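Long-range contacts in predicted ATPase of the ABC class (PDB 5D6A), which probably binds and hydrolyses ATP as an ATPase of the ABC class, and is captured here with the non-hydrolysable analogue AMP-PNP: residues A[106-117]-A[139-147]; A[530-541]-A[553-561]. One frame throughout, in Å; residues are numbered along the deposited sequence.

In the fold
The two contacts follow one another along the chain, contact 1 closing long before contact 2 opens, and they belong to different family regions. Contact 1 lies in the N-terminal region of this ABC-class ATPase, where the end of helix 92-109 and the short strand 116-117 meet strand 137-144 of an antiparallel sheet. Contact 2 joins helices 529-536 and 556-564 in the MRB1590 C-terminal region. Their centres are 30 Å apart and they share no helix or strand, yet their nearest atoms come within about 7 Å without touching. Arg-143 of contact 1 pairs with Asp-550, in the loop between the segments of contact 2, so the N- and C-terminal regions adjoin here.

Contact 1 (A[106-117]-A[139-147])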
loop_
_atom_site.group_PDB
_atom_site.type_symbol
_atom_site.label_atom_id
_atom_site.label_comp_id
_atom_site.label_asym_id
_atom_site.label_seq_id
_atom_site.Cartn_x
_atom_site.Cartn_y
_atom_site.Cartn_z
ATOM N N PHE A 106 -30.470 5.489 8.287
ATOM C CA PHE A 106 -30.888 4.181 7.802
ATOM C C PHE A 106 -29.951 3.094 8.326
ATOM O O PHE A 106 -30.392 1.996 8.664
ATOM C CB PHE A 106 -30.898 4.164 6.272
ATOM C CG PHE A 106 -31.350 2.860 5.683
ATOM C CD1 PHE A 106 -30.439 1.841 5.434
ATOM C CD2 PHE A 106 -32.683 2.651 5.371
ATOM C CE1 PHE A 106 -30.852 0.637 4.888
ATOM C CE2 PHE A 106 -33.102 1.448 4.824
ATOM C CZ PHE A 106 -32.187 0.440 4.582
ATOM N N ALA A 107 -28.658 3.405 8.381
ATOM C CA ALA A 107 -27.663 2.457 8.878
ATOM C C ALA A 107 -27.858 2.214 10.368
ATOM O O ALA A 107 -27.712 1.090 10.846
ATOM C CB ALA A 107 -26.255 2.968 8.609
ATOM N N GLU A 108 -28.194 3.280 11.090
ATOM C CA GLU A 108 -28.407 3.213 12.535
ATOM C C GLU A 108 -29.636 2.375 12.884
ATOM O O GLU A 108 -29.573 1.525 13.774
ATOM C CB GLU A 108 -28.545 4.628 13.114
ATOM C CG GLU A 108 -28.653 4.695 14.633
ATOM C CD GLU A 108 -27.406 4.203 15.356
ATOM O OE1 GLU A 108 -26.366 3.963 14.701
ATOM O OE2 GLU A 108 -27.467 4.065 16.598
ATOM N N PHE A 109 -30.749 2.608 12.189
ATOM C CA PHE A 109 -31.966 1.838 12.448
ATOM C C PHE A 109 -31.782 0.378 12.045
ATOM O O PHE A 109 -32.455 -0.497 12.578
ATOM C CB PHE A 109 -33.188 2.396 11.701
ATOM C CG PHE A 109 -33.518 3.826 12.030
ATOM C CD1 PHE A 109 -33.676 4.236 13.347
ATOM C CD2 PHE A 109 -33.755 4.743 11.017
ATOM C CE1 PHE A 109 -34.000 5.550 13.646
ATOM C CE2 PHE A 109 -34.084 6.056 11.308
ATOM C CZ PHE A 109 -34.208 6.460 12.625
ATOM N N ALA A 110 -30.861 0.126 11.114
ATOM C CA ALA A 110 -30.609 -1.228 10.615
ATOM C C ALA A 110 -29.426 -1.953 11.269
ATOM O O ALA A 110 -28.926 -2.929 10.708
ATOM C CB ALA A 110 -30.418 -1.188 9.104
ATOM N N LYS A 111 -28.974 -1.491 12.436
ATOM C CA LYS A 111 -27.868 -2.163 13.130
ATOM C C LYS A 111 -28.288 -3.537 13.631
ATOM O O LYS A 111 -27.524 -4.497 13.532
ATOM C CB LYS A 111 -27.378 -1.352 14.324
ATOM C CG LYS A 111 -26.713 -0.034 13.982
ATOM C CD LYS A 111 -26.191 0.661 15.235
ATOM C CE LYS A 111 -27.299 0.945 16.243
ATOM N NZ LYS A 111 -26.803 1.690 17.431
ATOM N N GLN A 112 -29.502 -3.627 14.175
ATOM C CA GLN A 112 -30.012 -4.897 14.703
ATOM C C GLN A 112 -30.286 -5.919 13.597
ATOM O O GLN A 112 -30.585 -7.075 13.882
ATOM C CB GLN A 112 -31.277 -4.697 15.563
ATOM C CG GLN A 112 -31.077 -3.922 16.865
ATOM C CD GLN A 112 -30.916 -2.419 16.681
ATOM O OE1 GLN A 112 -31.052 -1.893 15.576
ATOM N NE2 GLN A 112 -30.639 -1.720 17.776
ATOM N N GLU A 113 -30.197 -5.495 12.340
ATOM C CA GLU A 113 -30.399 -6.410 11.230
ATOM C C GLU A 113 -29.173 -6.313 10.327
ATOM O O GLU A 113 -29.156 -5.554 9.354
ATOM C CB GLU A 113 -31.682 -6.063 10.475
ATOM C CG GLU A 113 -32.142 -7.154 9.526
ATOM C CD GLU A 113 -32.519 -8.430 10.255
ATOM O OE1 GLU A 113 -32.322 -9.517 9.681
ATOM O OE2 GLU A 113 -32.986 -8.348 11.413
ATOM N N ASN A 114 -28.144 -7.085 10.668
ATOM C CA ASN A 114 -26.876 -7.075 9.922
ATOM C C ASN A 114 -26.957 -7.569 8.474
ATOM O O ASN A 114 -26.028 -7.353 7.694
ATOM C CB ASN A 114 -25.794 -7.852 10.686
ATOM C CG ASN A 114 -26.167 -9.301 10.924
ATOM O OD1 ASN A 114 -27.166 -9.796 10.403
ATOM N ND2 ASN A 114 -25.361 -9.990 11.719
ATOM N N ALA A 115 -28.054 -8.236 8.121
ATOM C CA ALA A 115 -28.243 -8.710 6.749
ATOM C C ALA A 115 -28.389 -7.512 5.809
ATOM O O ALA A 115 -28.117 -7.608 4.612
ATOM C CB ALA A 115 -29.463 -9.611 6.658
ATOM N N ILE A 116 -28.824 -6.387 6.368
ATOM C CA ILE A 116 -28.993 -5.155 5.615
ATOM C C ILE A 116 -27.750 -4.296 5.788
ATOM O O ILE A 116 -27.194 -4.214 6.883
ATOM C CB ILE A 116 -30.224 -4.372 6.102
ATOM C CG1 ILE A 116 -31.486 -5.224 5.926
ATOM C CG2 ILE A 116 -30.353 -3.051 5.350
ATOM C CD1 ILE A 116 -32.746 -4.584 6.465
ATOM N N ALA A 117 -27.316 -3.661 4.705
ATOM C CA ALA A 117 -26.137 -2.806 4.745
ATOM C C ALA A 117 -26.218 -1.698 3.702
ATOM O O ALA A 117 -26.618 -1.936 2.566
ATOM C CB ALA A 117 -24.879 -3.633 4.534
ATOM N N GLU A 139 -34.492 8.286 -3.250
ATOM C CA GLU A 139 -34.129 6.921 -3.620
ATOM C C GLU A 139 -33.021 6.395 -2.715
ATOM O O GLU A 139 -32.016 7.072 -2.489
ATOM C CB GLU A 139 -33.694 6.834 -5.088
ATOM C CG GLU A 139 -33.280 5.430 -5.513
ATOM C CD GLU A 139 -32.920 5.319 -6.982
ATOM O OE1 GLU A 139 -33.185 6.270 -7.751
ATOM O OE2 GLU A 139 -32.374 4.266 -7.372
ATOM N N LEU A 140 -33.221 5.184 -2.201
ATOM C CA LEU A 140 -32.253 4.526 -1.338
ATOM C C LEU A 140 -31.678 3.331 -2.066
ATOM O O LEU A 140 -32.408 2.596 -2.734
ATOM C CB LEU A 140 -32.916 4.033 -0.056
ATOM C CG LEU A 140 -33.656 5.064 0.787
ATOM C CD1 LEU A 140 -34.270 4.370 1.992
ATOM C CD2 LEU A 140 -32.735 6.197 1.215
ATOM N N ARG A 141 -30.371 3.141 -1.936
ATOM C CA ARG A 141 -29.693 2.011 -2.548
ATOM C C ARG A 141 -28.865 1.331 -1.475
ATOM O O ARG A 141 -28.109 1.987 -0.758
ATOM C CB ARG A 141 -28.822 2.459 -3.710
ATOM C CG ARG A 141 -29.598 3.137 -4.826
ATOM C CD ARG A 141 -28.707 3.376 -6.028
ATOM N NE ARG A 141 -29.409 4.041 -7.117
ATOM C CZ ARG A 141 -28.827 4.448 -8.241
ATOM N NH1 ARG A 141 -27.523 4.268 -8.433
ATOM N NH2 ARG A 141 -29.550 5.048 -9.174
ATOM N N PHE A 142 -29.010 0.014 -1.370
ATOM C CA PHE A 142 -28.329 -0.753 -0.340
ATOM C C PHE A 142 -28.265 -2.233 -0.702
ATOM O O PHE A 142 -28.781 -2.650 -1.739
ATOM C CB PHE A 142 -29.072 -0.565 0.989
ATOM C CG PHE A 142 -30.546 -0.825 0.891
ATOM C CD1 PHE A 142 -31.418 0.196 0.542
ATOM C CD2 PHE A 142 -31.061 -2.091 1.125
ATOM C CE1 PHE A 142 -32.777 -0.038 0.437
ATOM C CE2 PHE A 142 -32.419 -2.333 1.022
ATOM C CZ PHE A 142 -33.278 -1.304 0.676
ATOM N N ARG A 143 -27.626 -3.017 0.163
ATOM C CA ARG A 143 -27.490 -4.454 -0.044
ATOM C C ARG A 143 -28.266 -5.246 1.005
ATOM O O ARG A 143 -28.550 -4.744 2.093
ATOM C CB ARG A 143 -26.020 -4.858 0.016
ATOM C CG ARG A 143 -25.139 -4.246 -1.059
ATOM C CD ARG A 143 -23.700 -4.674 -0.831
ATOM N NE ARG A 143 -22.775 -4.215 -1.869
ATOM C CZ ARG A 143 -22.455 -4.900 -2.970
ATOM N NH1 ARG A 143 -22.989 -6.095 -3.218
ATOM N NH2 ARG A 143 -21.592 -4.379 -3.836
ATOM N N VAL A 144 -28.611 -6.484 0.660
ATOM C CA VAL A 144 -29.325 -7.385 1.563
ATOM C C VAL A 144 -28.753 -8.792 1.409
ATOM O O VAL A 144 -28.949 -9.438 0.382
ATOM C CB VAL A 144 -30.842 -7.420 1.277
ATOM C CG1 VAL A 144 -31.538 -8.449 2.163
ATOM C CG2 VAL A 144 -31.455 -6.040 1.471
ATOM N N ASN A 145 -28.038 -9.256 2.428
ATOM C CA ASN A 145 -27.446 -10.584 2.399
ATOM C C ASN A 145 -28.533 -11.633 2.646
ATOM O O ASN A 145 -28.944 -11.861 3.784
ATOM C CB ASN A 145 -26.332 -10.688 3.445
ATOM C CG ASN A 145 -25.538 -11.973 3.331
ATOM O OD1 ASN A 145 -25.813 -12.819 2.482
ATOM N ND2 ASN A 145 -24.538 -12.120 4.186
ATOM N N LEU A 146 -28.995 -12.261 1.567
ATOM C CA LEU A 146 -30.058 -13.267 1.645
ATOM C C LEU A 146 -29.597 -14.514 2.413
ATOM O O LEU A 146 -28.559 -15.093 2.088
ATOM C CB LEU A 146 -30.531 -13.638 0.235
ATOM C CG LEU A 146 -31.082 -12.472 -0.599
ATOM C CD1 LEU A 146 -31.401 -12.921 -2.014
ATOM C CD2 LEU A 146 -32.312 -11.860 0.055
ATOM N N PRO A 147 -30.381 -14.935 3.428
ATOM C CA PRO A 147 -30.036 -16.066 4.288
ATOM C C PRO A 147 -30.361 -17.448 3.728
ATOM O O PRO A 147 -31.120 -17.581 2.768
ATOM C CB PRO A 147 -30.887 -15.812 5.529
ATOM C CG PRO A 147 -32.123 -15.188 4.982
ATOM C CD PRO A 147 -31.690 -14.362 3.796
#
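Strand 116-117 runs antiparallel to the end of strand 137-144, pairing Ile-116 with Val-144 and Ala-117 with Arg-143. Ala-117 and Arg-143 form the hydrogen-bonded pair: Arg-143 N reaches Ala-117 O at 2.8 Å in an almost straight bond (175°), and Ala-117 N returns to Arg-143 O at 3.1 Å. Just before strand 116-117 and just past the end of strand 137-144, Ala-115 O accepts a bond from Asn-145 N (2.7 Å). That carbonyl also receives a CA-H...O contact from Val-144.

From the last turn of helix 92-109, Phe-106 points its side chain toward strand 137-144. A chi1 of -179°, with CG anti to the backbone N, swings the ring onto Phe-142: its tip CZ stands over the centre of one face of the Phe-142 ring, 4.1 Å from CD1 of Phe-142. The two ring planes are inclined by 35°. On its flank, CD2 of Phe-106 meets CD1 of Leu-140 at 4.1 Å, while Ile-116 CG2 approaches CD2 of Phe-142 more loosely. The Arg-143 side chain leads away to a salt bridge with Asp-550.

Helix 155-172 packs against these side chains, Phe-169 on Ile-116 and Leu-166 on Phe-142, and strand 71-78 pairs with the other edge of strand 137-144.

Contact 2 (A[530-541]-A[553-561]); sequences AKQISELLGDAW and KPRPIDVMA. Unlike the reference sequence in segment 530-541: Ser-534 (reference Asn).
In the MRB1590 C-terminal region, helices 529-536 and 556-564 pack together, with Ile-533 set against Pro-556, Val-559 and Met-560. The short helical segments approach to 9.2 Å, with their directions 127° apart. With CG1 beside the backbone N (chi1 -66°), Ile-533 extends CD1 tip to tip toward CG1 of Val-559 at 3.6 Å. The same methyl lies 3.6 Å from the selenium SE of selenomethionine Met-560. On its other branch, Ile-533 CG2 rests against CA of Pro-556 at 3.9 Å. The Pro-556 ring, in the first turn of its helix, also presents CG to the backbone of Ser-534, 4.1 Å from its CA.

Past the helix end, Leu-537 crosses Pro-554 at about a right angle, its CD2 standing 4.2 Å from Pro-554 CD. Farther along, the Lys-553 side chain lies over one face of the Trp-541 indole, with CB above its centre. A bend at chi3 (-68°) carries NZ on to Leu-537 O, a weak bond of 3.4 Å. Asp-127 of the N-terminal region lies near both Lys-553 NZ and Trp-541 NE1, though these polar pairings are weak.

Helix 506-519 adds Val-515 against Leu-537 and Trp-516 against Val-559, so that three helices and the adjoining loops contribute to a local apolar core, with Lys-553 lying over a face of the Trp-541 indole at its loop end.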
loop_
_atom_site.group_PDB
_atom_site.type_symbol
_atom_site.label_atom_id
_atom_site.label_comp_id
_atom_site.label_asym_id
_atom_site.label_seq_id
_atom_site.Cartn_x
_atom_site.Cartn_y
_atom_site.Cartn_z
ATOM N N ALA A 530 -9.971 15.525 -19.791
ATOM C CA ALA A 530 -10.357 16.137 -18.521
ATOM C C ALA A 530 -11.674 16.903 -18.662
ATOM O O ALA A 530 -12.543 16.822 -17.793
ATOM C CB ALA A 530 -9.255 17.057 -18.021
ATOM N N LYS A 531 -11.810 17.644 -19.761
ATOM C CA LYS A 531 -13.024 18.413 -20.039
ATOM C C LYS A 531 -14.194 17.463 -20.262
ATOM O O LYS A 531 -15.296 17.704 -19.777
ATOM C CB LYS A 531 -12.821 19.298 -21.272
ATOM C CG LYS A 531 -14.036 20.117 -21.698
ATOM C CD LYS A 531 -13.774 20.798 -23.036
ATOM C CE LYS A 531 -14.994 21.538 -23.569
ATOM N NZ LYS A 531 -15.401 22.687 -22.712
ATOM N N GLN A 532 -13.944 16.382 -20.997
ATOM C CA GLN A 532 -14.977 15.385 -21.277
ATOM C C GLN A 532 -15.466 14.752 -19.978
ATOM O O GLN A 532 -16.667 14.655 -19.737
ATOM C CB GLN A 532 -14.436 14.295 -22.205
ATOM C CG GLN A 532 -15.495 13.335 -22.722
ATOM C CD GLN A 532 -14.910 12.187 -23.526
ATOM O OE1 GLN A 532 -13.722 11.865 -23.409
ATOM N NE2 GLN A 532 -15.748 11.547 -24.339
ATOM N N ILE A 533 -14.519 14.326 -19.146
ATOM C CA ILE A 533 -14.830 13.706 -17.858
ATOM C C ILE A 533 -15.654 14.647 -16.985
ATOM O O ILE A 533 -16.628 14.229 -16.352
ATOM C CB ILE A 533 -13.540 13.297 -17.114
ATOM C CG1 ILE A 533 -12.825 12.177 -17.879
ATOM C CG2 ILE A 533 -13.861 12.822 -15.700
ATOM C CD1 ILE A 533 -11.424 11.886 -17.388
ATOM N N SER A 534 -15.263 15.918 -16.958
ATOM C CA SER A 534 -15.966 16.921 -16.166
ATOM C C SER A 534 -17.426 17.044 -16.612
ATOM O O SER A 534 -18.330 17.171 -15.783
ATOM C CB SER A 534 -15.261 18.273 -16.286
ATOM O OG SER A 534 -15.891 19.253 -15.479
ATOM N N GLU A 535 -17.642 16.999 -17.924
ATOM C CA GLU A 535 -18.987 17.094 -18.497
ATOM C C GLU A 535 -19.820 15.835 -18.238
ATOM O O GLU A 535 -21.041 15.917 -18.118
ATOM C CB GLU A 535 -18.904 17.387 -19.997
ATOM C CG GLU A 535 -18.347 18.768 -20.312
ATOM C CD GLU A 535 -18.133 19.012 -21.797
ATOM O OE1 GLU A 535 -18.243 18.052 -22.590
ATOM O OE2 GLU A 535 -17.840 20.170 -22.169
ATOM N N LEU A 536 -19.165 14.679 -18.151
ATOM C CA LEU A 536 -19.864 13.420 -17.874
ATOM C C LEU A 536 -20.385 13.401 -16.441
ATOM O O LEU A 536 -21.435 12.818 -16.162
ATOM C CB LEU A 536 -18.944 12.217 -18.099
ATOM C CG LEU A 536 -18.437 11.989 -19.525
ATOM C CD1 LEU A 536 -17.402 10.876 -19.544
ATOM C CD2 LEU A 536 -19.583 11.679 -20.475
ATOM N N LEU A 537 -19.644 14.047 -15.541
ATOM C CA LEU A 537 -20.009 14.130 -14.130
ATOM C C LEU A 537 -20.737 15.453 -13.844
ATOM O O LEU A 537 -20.581 16.041 -12.770
ATOM C CB LEU A 537 -18.747 14.028 -13.267
ATOM C CG LEU A 537 -17.888 12.768 -13.444
ATOM C CD1 LEU A 537 -16.547 12.932 -12.743
ATOM C CD2 LEU A 537 -18.613 11.523 -12.952
ATOM N N GLY A 538 -21.548 15.899 -14.801
ATOM C CA GLY A 538 -22.268 17.164 -14.677
ATOM C C GLY A 538 -23.562 17.111 -13.886
ATOM O O GLY A 538 -24.652 17.199 -14.458
ATOM N N ASP A 539 -23.437 16.962 -12.569
ATOM C CA ASP A 539 -24.576 16.940 -11.636
ATOM C C ASP A 539 -25.456 15.683 -11.769
ATOM O O ASP A 539 -25.877 15.119 -10.761
ATOM C CB ASP A 539 -25.404 18.226 -11.769
ATOM C CG ASP A 539 -26.262 18.506 -10.537
ATOM O OD1 ASP A 539 -26.645 17.552 -9.825
ATOM O OD2 ASP A 539 -26.556 19.693 -10.281
ATOM N N ALA A 540 -25.740 15.256 -12.998
ATOM C CA ALA A 540 -26.514 14.029 -13.221
ATOM C C ALA A 540 -25.550 12.863 -13.502
ATOM O O ALA A 540 -25.870 11.939 -14.249
ATOM C CB ALA A 540 -27.484 14.216 -14.377
ATOM N N TRP A 541 -24.376 12.921 -12.875
ATOM C CA TRP A 541 -23.310 11.930 -13.044
ATOM C C TRP A 541 -23.719 10.463 -12.871
ATOM O O TRP A 541 -23.149 9.577 -13.511
ATOM C CB TRP A 541 -22.188 12.238 -12.044
ATOM C CG TRP A 541 -22.594 12.052 -10.607
ATOM C CD1 TRP A 541 -23.334 12.911 -9.840
ATOM C CD2 TRP A 541 -22.275 10.939 -9.764
ATOM N NE1 TRP A 541 -23.495 12.398 -8.575
ATOM C CE2 TRP A 541 -22.858 11.188 -8.502
ATOM C CE3 TRP A 541 -21.557 9.753 -9.954
ATOM C CZ2 TRP A 541 -22.743 10.298 -7.439
ATOM C CZ3 TRP A 541 -21.442 8.870 -8.894
ATOM C CH2 TRP A 541 -22.033 9.148 -7.653
ATOM N N LYS A 553 -19.388 10.438 -6.345
ATOM C CA LYS A 553 -18.821 11.293 -7.389
ATOM C C LYS A 553 -17.338 11.543 -7.165
ATOM O O LYS A 553 -16.950 12.098 -6.136
ATOM C CB LYS A 553 -19.540 12.644 -7.496
ATOM C CG LYS A 553 -18.884 13.563 -8.529
ATOM C CD LYS A 553 -19.512 14.943 -8.638
ATOM C CE LYS A 553 -20.907 14.882 -9.224
ATOM N NZ LYS A 553 -21.450 16.237 -9.525
ATOM N N PRO A 554 -16.502 11.136 -8.134
ATOM C CA PRO A 554 -15.074 11.358 -8.039
ATOM C C PRO A 554 -14.688 12.662 -8.718
ATOM O O PRO A 554 -15.448 13.171 -9.542
ATOM C CB PRO A 554 -14.505 10.188 -8.831
ATOM C CG PRO A 554 -15.508 9.977 -9.916
ATOM C CD PRO A 554 -16.847 10.385 -9.356
ATOM N N ARG A 555 -13.525 13.203 -8.370
ATOM C CA ARG A 555 -13.046 14.422 -9.003
ATOM C C ARG A 555 -12.532 14.079 -10.397
ATOM O O ARG A 555 -11.942 13.013 -10.592
ATOM C CB ARG A 555 -11.905 15.044 -8.211
ATOM C CG ARG A 555 -12.248 15.443 -6.791
ATOM C CD ARG A 555 -11.108 16.246 -6.188
ATOM N NE ARG A 555 -9.870 15.477 -6.112
ATOM C CZ ARG A 555 -8.690 15.989 -5.767
ATOM N NH1 ARG A 555 -8.563 17.283 -5.481
ATOM N NH2 ARG A 555 -7.622 15.204 -5.721
ATOM N N PRO A 556 -12.757 14.971 -11.376
ATOM C CA PRO A 556 -12.244 14.729 -12.728
ATOM C C PRO A 556 -10.735 14.504 -12.727
ATOM O O PRO A 556 -10.228 13.654 -13.459
ATOM C CB PRO A 556 -12.580 16.023 -13.471
ATOM C CG PRO A 556 -13.761 16.575 -12.756
ATOM C CD PRO A 556 -13.638 16.151 -11.319
ATOM N N ILE A 557 -10.032 15.262 -11.893
ATOM C CA ILE A 557 -8.583 15.148 -11.790
ATOM C C ILE A 557 -8.174 13.767 -11.265
ATOM O O ILE A 557 -7.120 13.254 -11.628
ATOM C CB ILE A 557 -7.984 16.279 -10.911
ATOM C CG1 ILE A 557 -6.458 16.302 -11.031
ATOM C CG2 ILE A 557 -8.424 16.144 -9.456
ATOM C CD1 ILE A 557 -5.801 17.451 -10.296
ATOM N N ASP A 558 -9.008 13.164 -10.424
ATOM C CA ASP A 558 -8.712 11.831 -9.891
ATOM C C ASP A 558 -8.936 10.736 -10.942
ATOM O O ASP A 558 -8.192 9.757 -10.986
ATOM C CB ASP A 558 -9.523 11.556 -8.620
ATOM C CG ASP A 558 -9.067 12.407 -7.438
ATOM O OD1 ASP A 558 -7.879 12.798 -7.395
ATOM O OD2 ASP A 558 -9.891 12.672 -6.539
ATOM N N VAL A 559 -9.952 10.907 -11.784
ATOM C CA VAL A 559 -10.232 9.945 -12.853
ATOM C C VAL A 559 -9.028 9.912 -13.795
ATOM O O VAL A 559 -8.589 8.842 -14.225
ATOM C CB VAL A 559 -11.494 10.325 -13.651
ATOM C CG1 VAL A 559 -11.716 9.356 -14.803
ATOM C CG2 VAL A 559 -12.716 10.343 -12.747
HETATM N N MSE A 560 -8.498 11.098 -14.097
HETATM C CA MSE A 560 -7.324 11.234 -14.960
HETATM C C MSE A 560 -6.139 10.613 -14.283
HETATM O O MSE A 560 -5.402 9.841 -14.896
HETATM C CB MSE A 560 -7.007 12.705 -15.234
HETATM C CG MSE A 560 -7.962 13.341 -16.240
HETATM SE SE MSE A 560 -7.935 12.358 -17.948
HETATM C CE MSE A 560 -6.046 12.633 -18.440
ATOM N N ALA A 561 -5.945 10.946 -13.011
ATOM C CA ALA A 561 -4.834 10.396 -12.242
ATOM C C ALA A 561 -4.827 8.867 -12.322
ATOM O O ALA A 561 -3.788 8.255 -12.573
ATOM C CB ALA A 561 -4.915 10.853 -10.793
#